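Local coordinates for polyketide biosynthesis 3-hydroxy-3-methylglutaryl-ACP synthase PksG (Bacillus subtilis, PDB 4YXT), which catalyses the aldol condensation of an acetyl group carried by the acyl-carrier protein AcpK with a beta-ketothioester polyketide intermediate during biosynthesis of the antibiotic bacillaene, at residues 9-13 with 170-175; 289-294 with 353-359. The protein carries 1 engineered substitution. Residue numbers count along the deposited sequence, not the author numbering.

Interaction 1 of 2, residues 9-13 with 170-175; sequences MNVFG and AGAVAV
Two neighbouring strands of the mixed beta sheet in this thiolase-like fold, 9-12 and 170-175, run antiparallel in extended conformation, their axes 4.7 Å apart at 167°. M9 forms a non-hydrogen-bonded pair with V175 (CA-CA 4.4 Å). Its chi1 p, chi2 t, chi3 m rotamer carries the terminal methyl across toward the neighbouring strand, so that M9 CE lies 3.6 Å from V173 CG1 and 3.8 Å from V175 CG2. N10 forms a hydrogen-bonded pair with A174: N10 N donates to A174 O at 3.0 Å, and A174 N to N10 O at 2.9 Å. V11 faces V173 in a second non-hydrogen-bonded pair, with V11 CG2 4.1 Å from V173 CG2, on the same sheet face as M9 and V175. F12 pairs with A172 through F12 N to A172 O at 2.8 Å and A172 N to F12 O at 2.9 Å; its chi1 t ring leads away from the partner strand, on the face shared by N10, A172 and A174. G13 then leaves the strand opposite G171 (CA-CA 4.5 Å). Helix 301-312 packs on the M9, V11 and V173 side and helix 51-64 on the other, where N10 ND2 is hydrogen-bonded to A58 O, while strand 137-145 continues the sheet beyond 170-175 through backbone hydrogen bonds.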
ATOM      1  N   MET A   9       2.593  -3.706  21.001  1.00 24.82           N
ATOM      2  CA  MET A   9       2.770  -2.485  20.188  1.00 29.79           C
ATOM      3  C   MET A   9       3.660  -1.473  20.889  1.00 26.32           C
ATOM      4  O   MET A   9       3.644  -1.390  22.093  1.00 31.02           O
ATOM      5  CB  MET A   9       1.416  -1.852  19.777  1.00 31.14           C
ATOM      6  CG  MET A   9       0.733  -0.990  20.816  1.00 33.42           C
ATOM      7  SD  MET A   9      -0.947  -0.502  20.316  1.00 39.20           S
ATOM      8  CE  MET A   9      -0.599   0.611  18.971  1.00 31.93           C
ATOM      9  N   ASN A  10       4.444  -0.736  20.106  1.00 25.49           N
ATOM     10  CA  ASN A  10       5.442   0.162  20.625  1.00 22.56           C
ATOM     11  C   ASN A  10       5.590   1.424  19.806  1.00 24.02           C
ATOM     12  O   ASN A  10       5.458   1.413  18.608  1.00 25.09           O
ATOM     13  CB  ASN A  10       6.804  -0.506  20.731  1.00 21.71           C
ATOM     14  CG  ASN A  10       7.808   0.382  21.465  1.00 20.86           C
ATOM     15  OD1 ASN A  10       7.459   1.003  22.451  1.00 21.36           O
ATOM     16  ND2 ASN A  10       8.970   0.517  20.955  1.00 19.54           N
ATOM     17  N   VAL A  11       5.924   2.508  20.479  1.00 24.53           N
ATOM     18  CA  VAL A  11       5.901   3.831  19.891  1.00 25.96           C
ATOM     19  C   VAL A  11       7.318   4.256  19.894  1.00 24.50           C
ATOM     20  O   VAL A  11       7.955   3.982  20.871  1.00 23.93           O
ATOM     21  CB  VAL A  11       5.117   4.830  20.807  1.00 24.57           C
ATOM     22  CG1 VAL A  11       5.257   6.281  20.358  1.00 22.29           C
ATOM     23  CG2 VAL A  11       3.661   4.452  20.855  1.00 24.85           C
ATOM     24  N   PHE A  12       7.781   4.857  18.788  1.00 25.22           N
ATOM     25  CA  PHE A  12       8.977   5.707  18.725  1.00 24.97           C
ATOM     26  C   PHE A  12       8.572   7.122  18.317  1.00 27.94           C
ATOM     27  O   PHE A  12       8.198   7.371  17.143  1.00 25.16           O
ATOM     28  CB  PHE A  12       9.981   5.241  17.685  1.00 25.29           C
ATOM     29  CG  PHE A  12      11.310   5.954  17.777  1.00 24.51           C
ATOM     30  CD1 PHE A  12      12.185   5.661  18.809  1.00 24.52           C
ATOM     31  CD2 PHE A  12      11.680   6.919  16.851  1.00 24.38           C
ATOM     32  CE1 PHE A  12      13.418   6.306  18.929  1.00 24.49           C
ATOM     33  CE2 PHE A  12      12.913   7.558  16.963  1.00 25.05           C
ATOM     34  CZ  PHE A  12      13.777   7.252  18.011  1.00 22.33           C
ATOM     35  N   GLY A  13       8.651   8.038  19.286  1.00 27.48           N
ATOM     36  CA  GLY A  13       8.349   9.459  19.080  1.00 26.47           C
ATOM     37  C   GLY A  13       9.561  10.362  19.034  1.00 26.46           C
ATOM     38  O   GLY A  13       9.534  11.462  19.556  1.00 27.90           O
ATOM     39  N   ALA A 170       6.612  13.815  14.018  1.00 23.62           N
ATOM     40  CA  ALA A 170       7.361  12.704  13.456  1.00 23.20           C
ATOM     41  C   ALA A 170       7.268  11.549  14.451  1.00 21.99           C
ATOM     42  O   ALA A 170       7.457  11.728  15.648  1.00 22.03           O
ATOM     43  CB  ALA A 170       8.810  13.064  13.269  1.00 20.75           C
ATOM     44  N   GLY A 171       7.029  10.345  13.975  1.00 23.44           N
ATOM     45  CA  GLY A 171       6.763   9.263  14.890  1.00 21.34           C
ATOM     46  C   GLY A 171       6.568   7.993  14.122  1.00 24.36           C
ATOM     47  O   GLY A 171       6.456   8.038  12.892  1.00 25.20           O
ATOM     48  N   ALA A 172       6.536   6.871  14.854  1.00 21.53           N
ATOM     49  CA  ALA A 172       6.209   5.581  14.289  1.00 20.12           C
ATOM     50  C   ALA A 172       5.665   4.746  15.384  1.00 18.57           C
ATOM     51  O   ALA A 172       6.040   4.917  16.551  1.00 17.80           O
ATOM     52  CB  ALA A 172       7.408   4.899  13.621  1.00 20.42           C
ATOM     53  N   VAL A 173       4.709   3.911  15.019  1.00 18.14           N
ATOM     54  CA  VAL A 173       4.154   2.913  15.911  1.00 18.52           C
ATOM     55  C   VAL A 173       4.191   1.534  15.215  1.00 19.92           C
ATOM     56  O   VAL A 173       3.754   1.397  14.059  1.00 19.95           O
ATOM     57  CB  VAL A 173       2.684   3.193  16.310  1.00 18.20           C
ATOM     58  CG1 VAL A 173       2.177   2.157  17.329  1.00 18.32           C
ATOM     59  CG2 VAL A 173       2.488   4.560  16.914  1.00 18.88           C
ATOM     60  N   ALA A 174       4.685   0.525  15.922  1.00 17.86           N
ATOM     61  CA  ALA A 174       4.842  -0.775  15.347  1.00 18.23           C
ATOM     62  C   ALA A 174       3.882  -1.635  16.100  1.00 18.34           C
ATOM     63  O   ALA A 174       3.796  -1.543  17.327  1.00 20.93           O
ATOM     64  CB  ALA A 174       6.275  -1.252  15.519  1.00 18.99           C
ATOM     65  N   VAL A 175       3.139  -2.460  15.386  1.00 19.11           N
ATOM     66  CA  VAL A 175       2.095  -3.265  15.946  1.00 18.86           C
ATOM     67  C   VAL A 175       2.308  -4.709  15.447  1.00 23.09           C
ATOM     68  O   VAL A 175       2.264  -4.948  14.243  1.00 21.70           O
ATOM     69  CB  VAL A 175       0.712  -2.776  15.448  1.00 19.33           C
ATOM     70  CG1 VAL A 175      -0.408  -3.694  15.909  1.00 21.29           C
ATOM     71  CG2 VAL A 175       0.352  -1.340  15.857  1.00 18.64           C
TER

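Interaction 2 of 2, residues 289-294 with 353-359; sequences NYCQRV and EKHLDRR
In the thiolase-like fold of this HMG synthase, residues 289-294, ending in the short helix 291-294, pack along helix 352-357 and the turn after it, with Y290 CA 7.7 Å from E353 CA and R293 CA 7.6 Å from L356 CA. The CA-to-CB bonds of R293 and L356 both point toward the opposite segment. R293 has the largest area covered by the contact. With chi1 m, chi2 t and chi3 p, its side chain extends to the last turn of helix 352-357, laying one guanidinium face on L356, with R293 CZ 3.8 Å from L356 CB. At the guanidinium edge, R293 NH1 and R293 NH2 both donate to D357 OD1 at 3.0 Å, forming a salt bridge on the exposed side. L356, in the m,t rotamer, packs between Y290 and V294: L356 CD1 lies 3.7 Å from Y290 CD1 and L356 CD2 3.9 Å from V294 CG2. Y290 also presents its ring edge to E353, with Y290 CE1 3.4 Å from E353 CG, while its hydroxyl is hydrogen-bonded to D311. After R358 leaves helical geometry, R359 folds back, and R359 NE donates to L356 O at 3.0 Å. R359 NH1 and R359 NH2 both donate hydrogen bonds to R293 O, at 3.0 and 3.2 Å, joining helix 291-294 to the end of helix 352-357. E41, at the start of strand 41-43, receives salt bridges from both arginines. A water accepts from R293 NH2 at 2.5 Å and R359 NH2 at 2.8 Å and donates to L356 O at 3.0 Å.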
ATOM      1  N   ASN A 289      -2.889  11.734  25.860  1.00 26.79           N
ATOM      2  CA  ASN A 289      -1.640  11.967  26.554  1.00 25.32           C
ATOM      3  C   ASN A 289      -0.386  11.917  25.671  1.00 26.21           C
ATOM      4  O   ASN A 289       0.361  12.917  25.595  1.00 26.64           O
ATOM      5  CB  ASN A 289      -1.514  10.989  27.706  1.00 28.83           C
ATOM      6  CG  ASN A 289      -0.343  11.310  28.631  1.00 29.68           C
ATOM      7  OD1 ASN A 289       0.809  11.279  28.254  1.00 26.90           O
ATOM      8  ND2 ASN A 289      -0.664  11.594  29.858  1.00 35.43           N
ATOM      9  N   TYR A 290      -0.144  10.808  24.961  1.00 25.80           N
ATOM     10  CA  TYR A 290       1.097  10.723  24.140  1.00 25.78           C
ATOM     11  C   TYR A 290       1.022  11.586  22.881  1.00 24.00           C
ATOM     12  O   TYR A 290       2.008  12.144  22.388  1.00 20.32           O
ATOM     13  CB  TYR A 290       1.400   9.280  23.743  1.00 25.49           C
ATOM     14  CG  TYR A 290       1.637   8.360  24.868  1.00 28.88           C
ATOM     15  CD1 TYR A 290       2.081   8.830  26.111  1.00 30.91           C
ATOM     16  CD2 TYR A 290       1.428   7.005  24.719  1.00 30.23           C
ATOM     17  CE1 TYR A 290       2.298   7.974  27.158  1.00 33.83           C
ATOM     18  CE2 TYR A 290       1.646   6.126  25.775  1.00 31.28           C
ATOM     19  CZ  TYR A 290       2.087   6.599  26.997  1.00 34.26           C
ATOM     20  OH  TYR A 290       2.290   5.715  28.071  1.00 31.15           O
ATOM     21  N   CYS A 291      -0.172  11.681  22.348  1.00 24.32           N
ATOM     22  CA  CYS A 291      -0.375  12.497  21.174  1.00 24.97           C
ATOM     23  C   CYS A 291       0.079  13.921  21.416  1.00 24.42           C
ATOM     24  O   CYS A 291       0.702  14.513  20.561  1.00 23.33           O
ATOM     25  CB  CYS A 291      -1.859  12.436  20.759  1.00 27.02           C
ATOM     26  SG  CYS A 291      -2.301  10.767  20.196  1.00 29.96           S
ATOM     27  N   GLN A 292      -0.201  14.443  22.601  1.00 23.58           N
ATOM     28  CA  GLN A 292       0.233  15.771  22.965  1.00 27.21           C
ATOM     29  C   GLN A 292       1.732  15.947  23.067  1.00 26.15           C
ATOM     30  O   GLN A 292       2.178  17.073  23.168  1.00 26.95           O
ATOM     31  CB  GLN A 292      -0.271  16.124  24.351  1.00 31.13           C
ATOM     32  CG  GLN A 292      -1.770  16.250  24.464  1.00 38.71           C
ATOM     33  CD  GLN A 292      -2.124  16.844  25.798  1.00 44.77           C
ATOM     34  OE1 GLN A 292      -2.003  18.054  25.986  1.00 52.87           O
ATOM     35  NE2 GLN A 292      -2.495  15.994  26.750  1.00 44.76           N
ATOM     36  N   ARG A 293       2.497  14.863  23.106  1.00 23.10           N
ATOM     37  CA  ARG A 293       3.928  14.960  23.289  1.00 24.25           C
ATOM     38  C   ARG A 293       4.713  14.655  22.034  1.00 26.21           C
ATOM     39  O   ARG A 293       5.903  15.011  21.914  1.00 23.07           O
ATOM     40  CB  ARG A 293       4.354  14.074  24.452  1.00 24.16           C
ATOM     41  CG  ARG A 293       3.673  14.393  25.772  1.00 25.21           C
ATOM     42  CD  ARG A 293       4.150  13.483  26.927  1.00 25.80           C
ATOM     43  NE  ARG A 293       5.572  13.703  27.107  1.00 24.84           N
ATOM     44  CZ  ARG A 293       6.369  13.010  27.880  1.00 23.66           C
ATOM     45  NH1 ARG A 293       5.932  11.964  28.564  1.00 23.18           N
ATOM     46  NH2 ARG A 293       7.644  13.348  27.898  1.00 25.82           N
ATOM     47  N   VAL A 294       4.025  14.067  21.058  1.00 26.54           N
ATOM     48  CA  VAL A 294       4.649  13.760  19.756  1.00 26.49           C
ATOM     49  C   VAL A 294       4.206  14.625  18.559  1.00 23.56           C
ATOM     50  O   VAL A 294       4.982  14.947  17.643  1.00 22.77           O
ATOM     51  CB  VAL A 294       4.430  12.256  19.463  1.00 27.41           C
ATOM     52  CG1 VAL A 294       5.345  11.792  18.352  1.00 29.82           C
ATOM     53  CG2 VAL A 294       4.787  11.457  20.708  1.00 30.84           C
ATOM     54  N   GLU A 353       6.197   5.910  27.931  1.00 28.27           N
ATOM     55  CA  GLU A 353       6.322   7.209  28.647  1.00 28.71           C
ATOM     56  C   GLU A 353       7.762   7.525  28.953  1.00 27.91           C
ATOM     57  O   GLU A 353       8.297   8.608  28.643  1.00 21.20           O
ATOM     58  CB  GLU A 353       5.524   7.182  29.967  1.00 32.55           C
ATOM     59  CG  GLU A 353       4.249   7.985  29.913  1.00 40.25           C
ATOM     60  CD  GLU A 353       3.810   8.567  31.232  1.00 38.85           C
ATOM     61  OE1 GLU A 353       3.620   7.807  32.179  1.00 48.30           O
ATOM     62  OE2 GLU A 353       3.618   9.790  31.315  1.00 44.88           O
ATOM     63  N   LYS A 354       8.418   6.533  29.550  1.00 31.43           N
ATOM     64  CA  LYS A 354       9.850   6.677  29.902  1.00 35.28           C
ATOM     65  C   LYS A 354      10.660   7.025  28.639  1.00 31.80           C
ATOM     66  O   LYS A 354      11.494   7.953  28.594  1.00 30.99           O
ATOM     67  CB  LYS A 354      10.282   5.363  30.546  1.00 39.61           C
ATOM     68  CG  LYS A 354      11.601   5.307  31.278  1.00 48.80           C
ATOM     69  CD  LYS A 354      11.832   3.870  31.780  1.00 50.19           C
ATOM     70  CE  LYS A 354      13.272   3.421  31.604  1.00 56.67           C
ATOM     71  NZ  LYS A 354      13.776   3.416  30.193  1.00 60.66           N
ATOM     72  N   HIS A 355      10.393   6.339  27.548  1.00 28.95           N
ATOM     73  CA  HIS A 355      11.102   6.736  26.346  1.00 27.59           C
ATOM     74  C   HIS A 355      10.857   8.207  25.937  1.00 26.65           C
ATOM     75  O   HIS A 355      11.778   8.947  25.559  1.00 22.06           O
ATOM     76  CB  HIS A 355      10.759   5.787  25.194  1.00 30.65           C
ATOM     77  CG  HIS A 355      10.909   6.431  23.863  1.00 32.90           C
ATOM     78  ND1 HIS A 355       9.847   6.612  22.998  1.00 36.63           N
ATOM     79  CD2 HIS A 355      11.979   7.007  23.276  1.00 31.68           C
ATOM     80  CE1 HIS A 355      10.268   7.257  21.925  1.00 31.43           C
ATOM     81  NE2 HIS A 355      11.550   7.526  22.078  1.00 34.51           N
ATOM     82  N   LEU A 356       9.594   8.645  25.975  1.00 25.45           N
ATOM     83  CA  LEU A 356       9.287  10.016  25.603  1.00 23.53           C
ATOM     84  C   LEU A 356       9.981  11.025  26.557  1.00 27.14           C
ATOM     85  O   LEU A 356      10.487  12.095  26.123  1.00 22.27           O
ATOM     86  CB  LEU A 356       7.784  10.242  25.630  1.00 22.37           C
ATOM     87  CG  LEU A 356       6.946   9.441  24.608  1.00 21.49           C
ATOM     88  CD1 LEU A 356       5.468   9.628  24.856  1.00 21.51           C
ATOM     89  CD2 LEU A 356       7.283   9.843  23.210  1.00 19.16           C
ATOM     90  N   ASP A 357      10.009  10.690  27.851  1.00 25.94           N
ATOM     91  CA  ASP A 357      10.792  11.524  28.785  1.00 29.14           C
ATOM     92  C   ASP A 357      12.297  11.683  28.423  1.00 29.37           C
ATOM     93  O   ASP A 357      12.897  12.652  28.860  1.00 29.21           O
ATOM     94  CB  ASP A 357      10.713  11.011  30.223  1.00 28.29           C
ATOM     95  CG  ASP A 357       9.306  10.899  30.742  1.00 30.27           C
ATOM     96  OD1 ASP A 357       8.403  11.652  30.289  1.00 33.87           O
ATOM     97  OD2 ASP A 357       9.102  10.027  31.607  1.00 23.12           O
ATOM     98  N   ARG A 358      12.910  10.765  27.649  1.00 30.25           N
ATOM     99  CA  ARG A 358      14.376  10.838  27.420  1.00 31.63           C
ATOM    100  C   ARG A 358      14.794  11.484  26.147  1.00 32.99           C
ATOM    101  O   ARG A 358      15.970  11.422  25.797  1.00 38.25           O
ATOM    102  CB  ARG A 358      15.066   9.472  27.499  1.00 35.44           C
ATOM    103  CG  ARG A 358      14.320   8.451  28.338  1.00 39.88           C
ATOM    104  CD  ARG A 358      15.202   7.688  29.319  1.00 46.93           C
ATOM    105  NE  ARG A 358      14.492   7.439  30.577  1.00 54.17           N
ATOM    106  CZ  ARG A 358      14.917   6.631  31.549  1.00 69.99           C
ATOM    107  NH1 ARG A 358      16.052   5.952  31.433  1.00 76.84           N
ATOM    108  NH2 ARG A 358      14.195   6.490  32.654  1.00 74.57           N
ATOM    109  N   ARG A 359      13.880  12.123  25.429  1.00 29.67           N
ATOM    110  CA  ARG A 359      14.276  12.749  24.176  1.00 29.44           C
ATOM    111  C   ARG A 359      14.977  14.048  24.452  1.00 29.39           C
ATOM    112  O   ARG A 359      14.748  14.681  25.495  1.00 28.20           O
ATOM    113  CB  ARG A 359      13.060  13.007  23.264  1.00 28.08           C
ATOM    114  CG  ARG A 359      12.270  11.770  22.902  1.00 26.30           C
ATOM    115  CD  ARG A 359      10.950  12.132  22.239  1.00 24.42           C
ATOM    116  NE  ARG A 359      10.047  12.796  23.197  1.00 23.62           N
ATOM    117  CZ  ARG A 359       8.886  13.373  22.891  1.00 23.53           C
ATOM    118  NH1 ARG A 359       8.433  13.337  21.621  1.00 23.59           N
ATOM    119  NH2 ARG A 359       8.156  13.978  23.863  1.00 20.95           N
TER
HETATM  120  O   HOH W   1       9.072  14.716  26.366  1.00 26.57           O

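Interaction 1 is wholly buried and held by a regular backbone ladder, with side-chain contacts between the strands on the M9, V11, V173 and V175 face; interaction 2 lies farther out, is partly exposed, and relies on arginine side chains, a salt bridge and a water beside an apolar patch centred on L356. Helix 301-312 packs against both, meeting M9, V11 and V173 in the first and N289, Y290, C291 and E353 in the second. Helix 352-357, part of interaction 2, also touches N10 and V11 through I352. The two contacts adjoin where strand 5-12 ends: G13 O probably accepts a hydrogen bond from R359 NH1 at 3.0 Å, and the F12 and H355 rings meet with planes at about 15°.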